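PHD-type domain-containing protein (Chaetomium thermophilum, PDB 6VHF) is the Cfp1 subunit of the histone H3K4 methyltransferase complex COMPASS, here represented by its RbBP5-interacting domain, which carries a single zinc ion. Local coordinates at residues D55-D60 with K133-H138; E15-L20 with R161-A166; Q29-I34 with T148-I153; E22-C27 with R154-Q159. All coordinates share one frame; numbering follows the deposited sequence.

Interactions 2, 4 and 3 lie in a row along one antiparallel pair, helix 4-46 against helix 141-177, and illustrate how a coiled coil repeats itself. Their centres follow at steps of about 10 Å, and the central residues R17, I24 and L31 on one helix and L163, L156 and V149 on the other are each seven positions apart. Along the chain the contacts are nested: interaction 2 encloses 4, 4 encloses 3, and 3 encloses interaction 1. The last joins two loops, its centre about 19 Å from that of interaction 3 and about 38 Å from that of interaction 2. The zinc ion thus pins the loop after helix 4-46 to the loop before helix 141-177.

Interaction 1: residues D55-D60 with K133-H138; sequences DICGYD and KKCKPH. With ZN (zinc ion), chain B.
C57, C135 and H138 meet on one zinc ion in the non-canonical monovalent zinc finger of Cfp1, a site that C130 completes. Zinc is bound by C57 SG at 2.4 Å, C135 SG at 2.4 Å and H138 ND1 at 2.2 Å. Both cysteines carry SG anti to the backbone N (chi1 174° for C57 and 178° for C135), which turns the two sulfurs to the same metal. The sulfur of C135 also accepts the backbone N-H of H138, and that of C57 a weak bond from the N-H of Y59; such bonds would temper the thiolate charge. The Y59 ring stacks on one face of the H138 imidazole, face to face with centroids 3.9 Å apart and planes at 14°; P137 CB lies over the opposite face, offset toward the rim, and C57 SG lies at the edge, in plane. The Y59 hydroxyl bonds D64.

Farther from the metal, I56 and K133 form a single beta bridge, and K134 N donates to D55 O at 3.2 Å. The D55 and K134 side chains run side by side to a salt bridge, in which K134 NZ meets D55 OD2 at 2.7 Å from above the carboxylate plane. An alanine at D55 would probably leave the K134 ammonium without this mate and its chain freer to turn.

Around the site, R41 of helix 4-46 bonds I56 O, and W141, at the start of helix 141-177, bonds C57 O and sets its ring edge-to-face with Y59.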
loop_
_atom_site.group_PDB
_atom_site.type_symbol
_atom_site.label_atom_id
_atom_site.label_comp_id
_atom_site.label_asym_id
_atom_site.label_seq_id
_atom_site.Cartn_x
_atom_site.Cartn_y
_atom_site.Cartn_z
ATOM N N ASP A 55 -14.490 21.782 10.077
ATOM C CA ASP A 55 -13.056 22.033 10.108
ATOM C C ASP A 55 -12.289 20.919 10.806
ATOM O O ASP A 55 -11.055 20.957 10.813
ATOM C CB ASP A 55 -12.763 23.360 10.829
ATOM C CG ASP A 55 -13.548 24.522 10.264
ATOM O OD1 ASP A 55 -14.220 25.232 11.052
ATOM O OD2 ASP A 55 -13.481 24.737 9.034
ATOM N N ILE A 56 -12.989 19.966 11.429
ATOM C CA ILE A 56 -12.323 18.891 12.160
ATOM C C ILE A 56 -11.415 18.095 11.227
ATOM O O ILE A 56 -11.798 17.759 10.098
ATOM C CB ILE A 56 -13.376 17.994 12.830
ATOM C CG1 ILE A 56 -13.754 18.549 14.199
ATOM C CG2 ILE A 56 -12.900 16.537 12.917
ATOM C CD1 ILE A 56 -12.608 18.575 15.167
ATOM N N CYS A 57 -10.197 17.800 11.696
ATOM C CA CYS A 57 -9.237 17.023 10.913
ATOM C C CYS A 57 -9.753 15.612 10.657
ATOM O O CYS A 57 -10.018 15.231 9.511
ATOM C CB CYS A 57 -7.888 16.972 11.626
ATOM S SG CYS A 57 -6.674 15.867 10.773
ATOM N N GLY A 58 -9.924 14.828 11.722
ATOM C CA GLY A 58 -10.538 13.523 11.613
ATOM C C GLY A 58 -9.578 12.373 11.363
ATOM O O GLY A 58 -10.022 11.219 11.317
ATOM N N TYR A 59 -8.286 12.659 11.213
ATOM C CA TYR A 59 -7.273 11.632 11.022
ATOM C C TYR A 59 -7.338 10.591 12.132
ATOM O O TYR A 59 -7.324 10.926 13.319
ATOM C CB TYR A 59 -5.892 12.294 10.979
ATOM C CG TYR A 59 -4.739 11.387 10.649
ATOM C CD1 TYR A 59 -4.012 10.771 11.656
ATOM C CD2 TYR A 59 -4.350 11.173 9.338
ATOM C CE1 TYR A 59 -2.949 9.963 11.373
ATOM C CE2 TYR A 59 -3.276 10.360 9.040
ATOM C CZ TYR A 59 -2.577 9.753 10.064
ATOM O OH TYR A 59 -1.497 8.925 9.791
ATOM N N ASP A 60 -7.423 9.326 11.733
ATOM C CA ASP A 60 -7.424 8.199 12.653
ATOM C C ASP A 60 -5.993 7.732 12.920
ATOM O O ASP A 60 -5.172 7.642 11.999
ATOM C CB ASP A 60 -8.248 7.054 12.061
ATOM C CG ASP A 60 -8.653 6.030 13.085
ATOM O OD1 ASP A 60 -7.755 5.402 13.694
ATOM O OD2 ASP A 60 -9.880 5.835 13.267
ATOM N N LYS A 133 -8.551 21.601 14.394
ATOM C CA LYS A 133 -9.233 22.314 13.318
ATOM C C LYS A 133 -8.198 22.924 12.382
ATOM O O LYS A 133 -7.146 23.393 12.827
ATOM C CB LYS A 133 -10.163 23.409 13.858
ATOM C CG LYS A 133 -11.461 22.905 14.525
ATOM C CD LYS A 133 -12.464 24.048 14.767
ATOM C CE LYS A 133 -13.647 23.609 15.640
ATOM N NZ LYS A 133 -13.231 22.884 16.880
ATOM N N LYS A 134 -8.505 22.920 11.086
ATOM C CA LYS A 134 -7.545 23.290 10.043
ATOM C C LYS A 134 -6.176 22.659 10.319
ATOM O O LYS A 134 -5.162 23.337 10.493
ATOM C CB LYS A 134 -7.437 24.810 9.912
ATOM C CG LYS A 134 -8.683 25.501 9.367
ATOM C CD LYS A 134 -9.712 25.748 10.457
ATOM C CE LYS A 134 -10.769 26.750 10.009
ATOM N NZ LYS A 134 -11.337 26.394 8.675
ATOM N N CYS A 135 -6.169 21.332 10.387
ATOM C CA CYS A 135 -4.965 20.622 10.789
ATOM C C CYS A 135 -3.940 20.615 9.663
ATOM O O CYS A 135 -4.287 20.620 8.478
ATOM C CB CYS A 135 -5.299 19.198 11.191
ATOM S SG CYS A 135 -3.868 18.282 11.642
ATOM N N LYS A 136 -2.661 20.609 10.051
ATOM C CA LYS A 136 -1.561 20.755 9.102
ATOM C C LYS A 136 -0.599 19.567 9.131
ATOM O O LYS A 136 -0.071 19.192 8.077
ATOM C CB LYS A 136 -0.805 22.066 9.355
ATOM C CG LYS A 136 -1.591 23.324 8.972
ATOM C CD LYS A 136 -2.449 23.095 7.733
ATOM C CE LYS A 136 -2.814 24.397 7.047
ATOM N NZ LYS A 136 -3.501 24.131 5.756
ATOM N N PRO A 137 -0.319 18.963 10.295
ATOM C CA PRO A 137 0.384 17.667 10.281
ATOM C C PRO A 137 -0.331 16.585 9.478
ATOM O O PRO A 137 0.330 15.693 8.924
ATOM C CB PRO A 137 0.460 17.300 11.769
ATOM C CG PRO A 137 0.477 18.607 12.467
ATOM C CD PRO A 137 -0.361 19.545 11.651
ATOM N N HIS A 138 -1.668 16.634 9.414
ATOM C CA HIS A 138 -2.472 15.683 8.656
ATOM C C HIS A 138 -3.198 16.354 7.497
ATOM O O HIS A 138 -4.174 15.806 6.979
ATOM C CB HIS A 138 -3.486 14.980 9.566
ATOM C CG HIS A 138 -2.902 14.416 10.822
ATOM N ND1 HIS A 138 -3.560 14.457 12.031
ATOM C CD2 HIS A 138 -1.730 13.778 11.057
ATOM C CE1 HIS A 138 -2.817 13.882 12.958
ATOM N NE2 HIS A 138 -1.702 13.460 12.393
HETATM ZN ZN ZN B . -4.797 16.211 12.257
#

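Interaction 2: residues E15-L20 with R161-A166; sequences ETRSKL and RELLEA
R17 and L163 have the nearest CA atoms, 7.2 Å apart, between helical segments 15-20 and 161-166, whose axes run nearly antiparallel at 167° and come within 10.0 Å. This is a surface stretch of the antiparallel coiled coil of helix 4-46 and helix 141-177, away from the zinc site. L163 is the apolar centre. Its CD1 branch meets L20 CD1 tip to tip at 3.5 Å and also touches T16 CG2 at 3.5 Å, the threonine lying across it at about a right angle. T16 offers a methyl here because CG2 stands anti to the backbone N, while OG1 turns back along its own helix to bond A12 O. L163 CB rests 4.0 Å from R17 CG, the two side chains sliding past each other in opposite directions.

Beyond CG the arginine packs on L164. The R17 chain bends at chi3 (-73°), which places NE 3.5 Å from L164 CD2. That methyl lies over one face of the guanidinium, offset toward the rim, and L164 CG packs on R17 CD at 3.7 Å. L20 continues inward onto L156 and I160.

Contacts between the two segments are therefore apolar in kind. One face of the R17 guanidinium is spent on L164, while its charge is answered farther along helix 141-177, where E167 OE1 forms a salt bridge with NE.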
loop_
_atom_site.group_PDB
_atom_site.type_symbol
_atom_site.label_atom_id
_atom_site.label_comp_id
_atom_site.label_asym_id
_atom_site.label_seq_id
_atom_site.Cartn_x
_atom_site.Cartn_y
_atom_site.Cartn_z
ATOM N N GLU A 15 8.635 -16.305 -6.484
ATOM C CA GLU A 15 8.399 -16.017 -5.075
ATOM C C GLU A 15 8.277 -14.520 -4.832
ATOM O O GLU A 15 7.506 -14.099 -3.969
ATOM C CB GLU A 15 9.523 -16.607 -4.226
ATOM C CG GLU A 15 9.431 -18.117 -4.109
ATOM C CD GLU A 15 10.670 -18.750 -3.507
ATOM O OE1 GLU A 15 11.712 -18.061 -3.442
ATOM O OE2 GLU A 15 10.590 -19.927 -3.085
ATOM N N THR A 16 9.046 -13.715 -5.566
ATOM C CA THR A 16 8.943 -12.265 -5.473
ATOM C C THR A 16 7.586 -11.773 -5.964
ATOM O O THR A 16 6.955 -10.919 -5.327
ATOM C CB THR A 16 10.067 -11.627 -6.278
ATOM O OG1 THR A 16 11.316 -12.042 -5.722
ATOM C CG2 THR A 16 9.993 -10.124 -6.212
ATOM N N ARG A 17 7.127 -12.285 -7.109
ATOM C CA ARG A 17 5.773 -11.982 -7.550
ATOM C C ARG A 17 4.768 -12.277 -6.442
ATOM O O ARG A 17 3.844 -11.488 -6.193
ATOM C CB ARG A 17 5.449 -12.781 -8.815
ATOM C CG ARG A 17 6.091 -12.189 -10.055
ATOM C CD ARG A 17 5.482 -12.801 -11.290
ATOM N NE ARG A 17 5.920 -14.178 -11.502
ATOM C CZ ARG A 17 5.117 -15.237 -11.492
ATOM N NH1 ARG A 17 3.823 -15.080 -11.281
ATOM N NH2 ARG A 17 5.612 -16.449 -11.736
ATOM N N SER A 18 4.962 -13.400 -5.752
ATOM C CA SER A 18 4.087 -13.779 -4.657
ATOM C C SER A 18 4.070 -12.697 -3.582
ATOM O O SER A 18 2.997 -12.255 -3.148
ATOM C CB SER A 18 4.567 -15.106 -4.083
ATOM O OG SER A 18 3.487 -15.853 -3.585
ATOM N N LYS A 19 5.261 -12.238 -3.157
ATOM C CA LYS A 19 5.335 -11.190 -2.134
ATOM C C LYS A 19 4.699 -9.898 -2.630
ATOM O O LYS A 19 4.018 -9.195 -1.865
ATOM C CB LYS A 19 6.791 -10.915 -1.717
ATOM C CG LYS A 19 7.644 -12.151 -1.317
ATOM C CD LYS A 19 8.870 -11.762 -0.427
ATOM C CE LYS A 19 10.042 -12.767 -0.541
ATOM N NZ LYS A 19 11.382 -12.172 -0.201
ATOM N N LEU A 20 4.917 -9.564 -3.907
ATOM C CA LEU A 20 4.362 -8.332 -4.450
ATOM C C LEU A 20 2.843 -8.383 -4.469
ATOM O O LEU A 20 2.192 -7.373 -4.193
ATOM C CB LEU A 20 4.906 -8.070 -5.854
ATOM C CG LEU A 20 6.411 -7.778 -5.951
ATOM C CD1 LEU A 20 6.890 -7.884 -7.403
ATOM C CD2 LEU A 20 6.708 -6.397 -5.387
ATOM N N ARG A 161 5.000 -7.234 -13.593
ATOM C CA ARG A 161 5.121 -7.397 -15.038
ATOM C C ARG A 161 6.579 -7.451 -15.475
ATOM O O ARG A 161 6.931 -8.215 -16.381
ATOM C CB ARG A 161 4.401 -6.266 -15.767
ATOM C CG ARG A 161 2.885 -6.340 -15.672
ATOM C CD ARG A 161 2.257 -5.405 -16.710
ATOM N NE ARG A 161 2.524 -4.004 -16.401
ATOM C CZ ARG A 161 1.801 -3.318 -15.517
ATOM N NH1 ARG A 161 0.815 -3.939 -14.893
ATOM N NH2 ARG A 161 2.071 -2.036 -15.249
ATOM N N GLU A 162 7.440 -6.636 -14.866
ATOM C CA GLU A 162 8.848 -6.717 -15.214
ATOM C C GLU A 162 9.400 -8.092 -14.873
ATOM O O GLU A 162 10.183 -8.663 -15.647
ATOM C CB GLU A 162 9.639 -5.614 -14.515
ATOM C CG GLU A 162 9.343 -4.212 -15.054
ATOM C CD GLU A 162 10.159 -3.123 -14.371
ATOM O OE1 GLU A 162 10.496 -2.109 -15.034
ATOM O OE2 GLU A 162 10.459 -3.286 -13.169
ATOM N N LEU A 163 8.973 -8.658 -13.739
ATOM C CA LEU A 163 9.436 -9.995 -13.367
ATOM C C LEU A 163 8.919 -11.060 -14.325
ATOM O O LEU A 163 9.653 -12.000 -14.665
ATOM C CB LEU A 163 9.037 -10.320 -11.933
ATOM C CG LEU A 163 9.707 -9.403 -10.914
ATOM C CD1 LEU A 163 9.080 -9.596 -9.572
ATOM C CD2 LEU A 163 11.199 -9.658 -10.858
ATOM N N LEU A 164 7.664 -10.944 -14.772
ATOM C CA LEU A 164 7.169 -11.902 -15.763
ATOM C C LEU A 164 7.931 -11.767 -17.076
ATOM O O LEU A 164 8.247 -12.769 -17.734
ATOM C CB LEU A 164 5.668 -11.713 -15.992
ATOM C CG LEU A 164 4.763 -12.162 -14.825
ATOM C CD1 LEU A 164 3.406 -11.495 -14.933
ATOM C CD2 LEU A 164 4.612 -13.702 -14.760
ATOM N N GLU A 165 8.250 -10.535 -17.465
ATOM C CA GLU A 165 9.052 -10.354 -18.656
ATOM C C GLU A 165 10.433 -10.997 -18.499
ATOM O O GLU A 165 10.875 -11.728 -19.396
ATOM C CB GLU A 165 9.134 -8.866 -18.981
ATOM C CG GLU A 165 10.380 -8.459 -19.726
ATOM C CD GLU A 165 10.291 -8.653 -21.230
ATOM O OE1 GLU A 165 11.255 -8.232 -21.916
ATOM O OE2 GLU A 165 9.279 -9.219 -21.701
ATOM N N ALA A 166 11.089 -10.792 -17.354
ATOM C CA ALA A 166 12.401 -11.385 -17.132
ATOM C C ALA A 166 12.325 -12.912 -17.096
ATOM O O ALA A 166 13.211 -13.600 -17.626
ATOM C CB ALA A 166 12.996 -10.834 -15.840
#

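Interaction 3: residues Q29-I34 with T148-I153; sequences QMLQLI and TVRHDI
V149 fits against L31, the two side chains sliding past each other in opposite directions, with V149 CG1 3.6 Å from L31 CG. The valine stands with CG1 anti to the backbone N (chi1 176°), and this branch also faces M30 CB at 4.2 Å. The other branch, CG2, reaches I34 CD1 tip to tip, likewise at 4.2 Å. M30 gives only the base of its side chain to this contact; its chain then bends at chi2 and chi3 and leads away, touching V66 of helix 64-77, a residue that V149 meets as well.

R150 comes next and contributes hydrocarbon: its CG lies 4.0 Å from L31 CD1, the two side chains crossing at about a right angle. On the opposing helix the residues around V149 are C27, M30, L31 and I34, the spacing of a hole in knobs-into-holes packing, so that V149 acts as a knob of an antiparallel coiled coil. The axes of the two segments agree with that reading, running at 167° to each other and 10.0 Å apart, with the CA atoms of L31 and V149 separated by 6.9 Å.

D152 turns to the third helix, where its OD2 is hydrogen-bonded to ND1 of H70 on helix 64-77. One turn beyond V149, I153 extends its CD1 to L31 CD1, tip to tip at 3.9 Å. L31 thereby spans a full turn of the partner helix, one methyl shared between I153 and R150, and the other branch, CD2, set against V149 CB at 3.9 Å. I153 also lies on I24, C27 and R28 of helix 4-46.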
loop_
_atom_site.group_PDB
_atom_site.type_symbol
_atom_site.label_atom_id
_atom_site.label_comp_id
_atom_site.label_asym_id
_atom_site.label_seq_id
_atom_site.Cartn_x
_atom_site.Cartn_y
_atom_site.Cartn_z
ATOM N N GLN A 29 -6.356 -3.136 1.518
ATOM C CA GLN A 29 -6.868 -3.008 2.873
ATOM C C GLN A 29 -6.523 -1.662 3.486
ATOM O O GLN A 29 -7.300 -1.144 4.297
ATOM C CB GLN A 29 -6.320 -4.117 3.757
ATOM C CG GLN A 29 -6.903 -5.463 3.436
ATOM C CD GLN A 29 -6.222 -6.563 4.200
ATOM O OE1 GLN A 29 -5.906 -7.606 3.643
ATOM N NE2 GLN A 29 -5.981 -6.331 5.491
ATOM N N MET A 30 -5.371 -1.086 3.133
ATOM C CA MET A 30 -5.126 0.293 3.542
ATOM C C MET A 30 -6.171 1.223 2.931
ATOM O O MET A 30 -6.642 2.161 3.590
ATOM C CB MET A 30 -3.710 0.719 3.159
ATOM C CG MET A 30 -2.597 -0.073 3.867
ATOM S SD MET A 30 -2.615 0.123 5.683
ATOM C CE MET A 30 -3.652 -1.233 6.248
ATOM N N LEU A 31 -6.587 0.956 1.691
ATOM C CA LEU A 31 -7.640 1.776 1.112
ATOM C C LEU A 31 -8.940 1.629 1.895
ATOM O O LEU A 31 -9.651 2.614 2.102
ATOM C CB LEU A 31 -7.844 1.452 -0.361
ATOM C CG LEU A 31 -6.649 1.895 -1.218
ATOM C CD1 LEU A 31 -6.681 1.299 -2.634
ATOM C CD2 LEU A 31 -6.550 3.410 -1.267
ATOM N N GLN A 32 -9.254 0.428 2.378
ATOM C CA GLN A 32 -10.453 0.298 3.206
ATOM C C GLN A 32 -10.296 1.054 4.515
ATOM O O GLN A 32 -11.231 1.736 4.965
ATOM C CB GLN A 32 -10.764 -1.163 3.496
ATOM C CG GLN A 32 -10.967 -2.040 2.276
ATOM C CD GLN A 32 -11.486 -3.405 2.673
ATOM O OE1 GLN A 32 -10.714 -4.325 2.919
ATOM N NE2 GLN A 32 -12.801 -3.533 2.771
ATOM N N LEU A 33 -9.129 0.932 5.148
ATOM C CA LEU A 33 -8.869 1.672 6.379
ATOM C C LEU A 33 -9.066 3.168 6.168
ATOM O O LEU A 33 -9.717 3.843 6.974
ATOM C CB LEU A 33 -7.450 1.379 6.859
ATOM C CG LEU A 33 -6.952 2.133 8.085
ATOM C CD1 LEU A 33 -7.792 1.768 9.306
ATOM C CD2 LEU A 33 -5.461 1.842 8.326
ATOM N N ILE A 34 -8.517 3.703 5.077
ATOM C CA ILE A 34 -8.700 5.116 4.765
ATOM C C ILE A 34 -10.179 5.430 4.574
ATOM O O ILE A 34 -10.689 6.439 5.079
ATOM C CB ILE A 34 -7.884 5.495 3.523
ATOM C CG1 ILE A 34 -6.389 5.280 3.770
ATOM C CG2 ILE A 34 -8.135 6.937 3.146
ATOM C CD1 ILE A 34 -5.567 5.370 2.477
ATOM N N THR A 148 -1.312 7.977 -2.496
ATOM C CA THR A 148 -0.107 7.183 -2.285
ATOM C C THR A 148 -0.384 5.697 -2.474
ATOM O O THR A 148 0.352 5.004 -3.190
ATOM C CB THR A 148 0.449 7.417 -0.887
ATOM O OG1 THR A 148 0.640 8.818 -0.681
ATOM C CG2 THR A 148 1.777 6.689 -0.741
ATOM N N VAL A 149 -1.440 5.189 -1.826
ATOM C CA VAL A 149 -1.678 3.751 -1.803
ATOM C C VAL A 149 -2.078 3.259 -3.186
ATOM O O VAL A 149 -1.537 2.264 -3.681
ATOM C CB VAL A 149 -2.724 3.389 -0.734
ATOM C CG1 VAL A 149 -3.029 1.904 -0.783
ATOM C CG2 VAL A 149 -2.195 3.758 0.650
ATOM N N ARG A 150 -3.005 3.958 -3.846
ATOM C CA ARG A 150 -3.309 3.614 -5.233
ATOM C C ARG A 150 -2.058 3.667 -6.104
ATOM O O ARG A 150 -1.915 2.879 -7.046
ATOM C CB ARG A 150 -4.386 4.537 -5.799
ATOM C CG ARG A 150 -5.780 4.203 -5.309
ATOM C CD ARG A 150 -6.832 5.126 -5.897
ATOM N NE ARG A 150 -6.885 5.052 -7.354
ATOM C CZ ARG A 150 -7.578 4.135 -8.027
ATOM N NH1 ARG A 150 -8.264 3.216 -7.362
ATOM N NH2 ARG A 150 -7.580 4.128 -9.357
ATOM N N HIS A 151 -1.146 4.603 -5.819
ATOM C CA HIS A 151 0.061 4.690 -6.629
ATOM C C HIS A 151 0.949 3.474 -6.390
ATOM O O HIS A 151 1.530 2.927 -7.333
ATOM C CB HIS A 151 0.820 5.989 -6.339
ATOM C CG HIS A 151 2.071 6.148 -7.150
ATOM N ND1 HIS A 151 2.052 6.378 -8.512
ATOM C CD2 HIS A 151 3.381 6.077 -6.800
ATOM C CE1 HIS A 151 3.294 6.463 -8.961
ATOM N NE2 HIS A 151 4.118 6.286 -7.940
ATOM N N ASP A 152 1.037 3.026 -5.132
ATOM C CA ASP A 152 1.849 1.866 -4.804
ATOM C C ASP A 152 1.308 0.602 -5.460
ATOM O O ASP A 152 2.093 -0.259 -5.899
ATOM C CB ASP A 152 1.936 1.704 -3.289
ATOM C CG ASP A 152 2.757 2.822 -2.619
ATOM O OD1 ASP A 152 3.488 3.558 -3.326
ATOM O OD2 ASP A 152 2.676 2.957 -1.377
ATOM N N ILE A 153 -0.014 0.491 -5.585
ATOM C CA ILE A 153 -0.565 -0.667 -6.273
ATOM C C ILE A 153 -0.076 -0.696 -7.711
ATOM O O ILE A 153 0.371 -1.732 -8.203
ATOM C CB ILE A 153 -2.101 -0.679 -6.172
ATOM C CG1 ILE A 153 -2.501 -0.783 -4.703
ATOM C CG2 ILE A 153 -2.684 -1.859 -6.925
ATOM C CD1 ILE A 153 -3.997 -0.926 -4.477
#

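Interaction 4: residues E22-C27 with R154-Q159; sequences EQIALC and RELALQ
Q23 O has two groups of C27 beside it, the backbone N, hydrogen-bonded at 3.0 Å, and SG, 3.4 Å away. Both residues also touch L156 of the opposing helix, Q23 through CG and C27 through SG. C27 SG packs on L156 CD1 at 3.9 Å, and the same methyl meets Q23 CG at 3.7 Å. Q23 has CG anti to the backbone N (chi1 -171°), against the leucine; beyond it the chain bends away, and its amide NE2 bonds S73 OG on helix 64-77, so that methylenes face one helix and the polar end another.

L156 is a knob in the hole formed by L20, Q23, I24 and C27, knobs-into-holes packing of an antiparallel coiled coil. The segment axes lie 9.7 Å apart at 166°, and the nearest CA atoms are those of I24 and L156.

I24 slides past L156 in the opposite direction, its CG1 3.5 Å from L156 CB. From there CD1 reaches on to A157, 3.7 Å from its backbone N and 4.2 Å from its CB. An alanine at I24 would remove everything beyond CB, and losing CG1 and CD1 is likely to open a gap beside L156 CB and against A157, leaving the leucine less firmly wedged. A157, with only a methyl of its own, lets the isoleucine tip come close to the helix backbone.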
loop_
_atom_site.group_PDB
_atom_site.type_symbol
_atom_site.label_atom_id
_atom_site.label_comp_id
_atom_site.label_asym_id
_atom_site.label_seq_id
_atom_site.Cartn_x
_atom_site.Cartn_y
_atom_site.Cartn_z
ATOM N N GLU A 22 0.911 -10.126 -2.381
ATOM C CA GLU A 22 0.508 -9.942 -0.991
ATOM C C GLU A 22 0.642 -8.480 -0.561
ATOM O O GLU A 22 -0.201 -7.963 0.180
ATOM C CB GLU A 22 1.336 -10.859 -0.093
ATOM C CG GLU A 22 0.977 -12.340 -0.251
ATOM C CD GLU A 22 2.143 -13.290 0.033
ATOM O OE1 GLU A 22 2.087 -14.443 -0.456
ATOM O OE2 GLU A 22 3.112 -12.899 0.738
ATOM N N GLN A 23 1.680 -7.787 -1.030
ATOM C CA GLN A 23 1.770 -6.364 -0.710
ATOM C C GLN A 23 0.614 -5.574 -1.336
ATOM O O GLN A 23 0.108 -4.611 -0.736
ATOM C CB GLN A 23 3.116 -5.801 -1.164
ATOM C CG GLN A 23 3.415 -4.369 -0.678
ATOM C CD GLN A 23 3.365 -4.219 0.849
ATOM O OE1 GLN A 23 3.359 -5.202 1.580
ATOM N NE2 GLN A 23 3.317 -2.981 1.324
ATOM N N ILE A 24 0.185 -5.954 -2.541
ATOM C CA ILE A 24 -0.931 -5.250 -3.164
ATOM C C ILE A 24 -2.208 -5.485 -2.371
ATOM O O ILE A 24 -2.998 -4.552 -2.157
ATOM C CB ILE A 24 -1.081 -5.669 -4.633
ATOM C CG1 ILE A 24 -0.014 -4.972 -5.497
ATOM C CG2 ILE A 24 -2.485 -5.371 -5.130
ATOM C CD1 ILE A 24 0.086 -5.469 -6.957
ATOM N N ALA A 25 -2.426 -6.728 -1.920
ATOM C CA ALA A 25 -3.551 -7.024 -1.034
ATOM C C ALA A 25 -3.518 -6.148 0.216
ATOM O O ALA A 25 -4.545 -5.566 0.611
ATOM C CB ALA A 25 -3.545 -8.503 -0.642
ATOM N N LEU A 26 -2.346 -6.038 0.848
ATOM C CA LEU A 26 -2.223 -5.147 1.998
ATOM C C LEU A 26 -2.649 -3.734 1.627
ATOM O O LEU A 26 -3.363 -3.084 2.392
ATOM C CB LEU A 26 -0.793 -5.152 2.539
ATOM C CG LEU A 26 -0.509 -4.181 3.688
ATOM C CD1 LEU A 26 -1.575 -4.313 4.789
ATOM C CD2 LEU A 26 0.883 -4.370 4.271
ATOM N N CYS A 27 -2.253 -3.271 0.432
ATOM C CA CYS A 27 -2.568 -1.925 -0.028
ATOM C C CYS A 27 -4.071 -1.724 -0.195
ATOM O O CYS A 27 -4.604 -0.652 0.131
ATOM C CB CYS A 27 -1.848 -1.645 -1.348
ATOM S SG CYS A 27 -0.085 -1.204 -1.194
ATOM N N ARG A 154 -0.102 0.453 -8.393
ATOM C CA ARG A 154 0.330 0.485 -9.787
ATOM C C ARG A 154 1.821 0.184 -9.916
ATOM O O ARG A 154 2.245 -0.522 -10.847
ATOM C CB ARG A 154 0.011 1.846 -10.400
ATOM C CG ARG A 154 -1.463 2.168 -10.584
ATOM C CD ARG A 154 -1.585 3.644 -11.000
ATOM N NE ARG A 154 -2.765 3.959 -11.808
ATOM C CZ ARG A 154 -3.851 4.540 -11.312
ATOM N NH1 ARG A 154 -3.886 4.837 -10.013
ATOM N NH2 ARG A 154 -4.893 4.825 -12.101
ATOM N N GLU A 155 2.632 0.717 -8.997
ATOM C CA GLU A 155 4.059 0.436 -9.032
ATOM C C GLU A 155 4.344 -1.048 -8.772
ATOM O O GLU A 155 5.114 -1.679 -9.506
ATOM C CB GLU A 155 4.773 1.321 -8.017
ATOM C CG GLU A 155 4.738 2.798 -8.357
ATOM C CD GLU A 155 5.517 3.133 -9.635
ATOM O OE1 GLU A 155 6.304 2.283 -10.122
ATOM O OE2 GLU A 155 5.377 4.270 -10.129
ATOM N N LEU A 156 3.704 -1.624 -7.747
ATOM C CA LEU A 156 3.874 -3.038 -7.442
ATOM C C LEU A 156 3.425 -3.919 -8.602
ATOM O O LEU A 156 4.058 -4.939 -8.883
ATOM C CB LEU A 156 3.089 -3.396 -6.179
ATOM C CG LEU A 156 3.548 -2.743 -4.879
ATOM C CD1 LEU A 156 2.405 -2.741 -3.831
ATOM C CD2 LEU A 156 4.786 -3.412 -4.347
ATOM N N ALA A 157 2.312 -3.561 -9.266
ATOM C CA ALA A 157 1.867 -4.347 -10.416
ATOM C C ALA A 157 2.843 -4.223 -11.580
ATOM O O ALA A 157 3.089 -5.200 -12.291
ATOM C CB ALA A 157 0.454 -3.933 -10.850
ATOM N N LEU A 158 3.397 -3.026 -11.798
ATOM C CA LEU A 158 4.461 -2.852 -12.784
ATOM C C LEU A 158 5.638 -3.781 -12.491
ATOM O O LEU A 158 6.138 -4.469 -13.390
ATOM C CB LEU A 158 4.924 -1.399 -12.785
ATOM C CG LEU A 158 5.984 -0.920 -13.776
ATOM C CD1 LEU A 158 5.682 0.534 -14.105
ATOM C CD2 LEU A 158 7.412 -1.065 -13.219
ATOM N N GLN A 159 6.094 -3.805 -11.234
ATOM C CA GLN A 159 7.167 -4.714 -10.840
ATOM C C GLN A 159 6.830 -6.165 -11.175
ATOM O O GLN A 159 7.686 -6.904 -11.666
ATOM C CB GLN A 159 7.460 -4.573 -9.347
ATOM C CG GLN A 159 8.011 -3.208 -8.947
ATOM C CD GLN A 159 9.468 -3.003 -9.374
ATOM O OE1 GLN A 159 10.398 -3.333 -8.634
ATOM N NE2 GLN A 159 9.666 -2.450 -10.570
#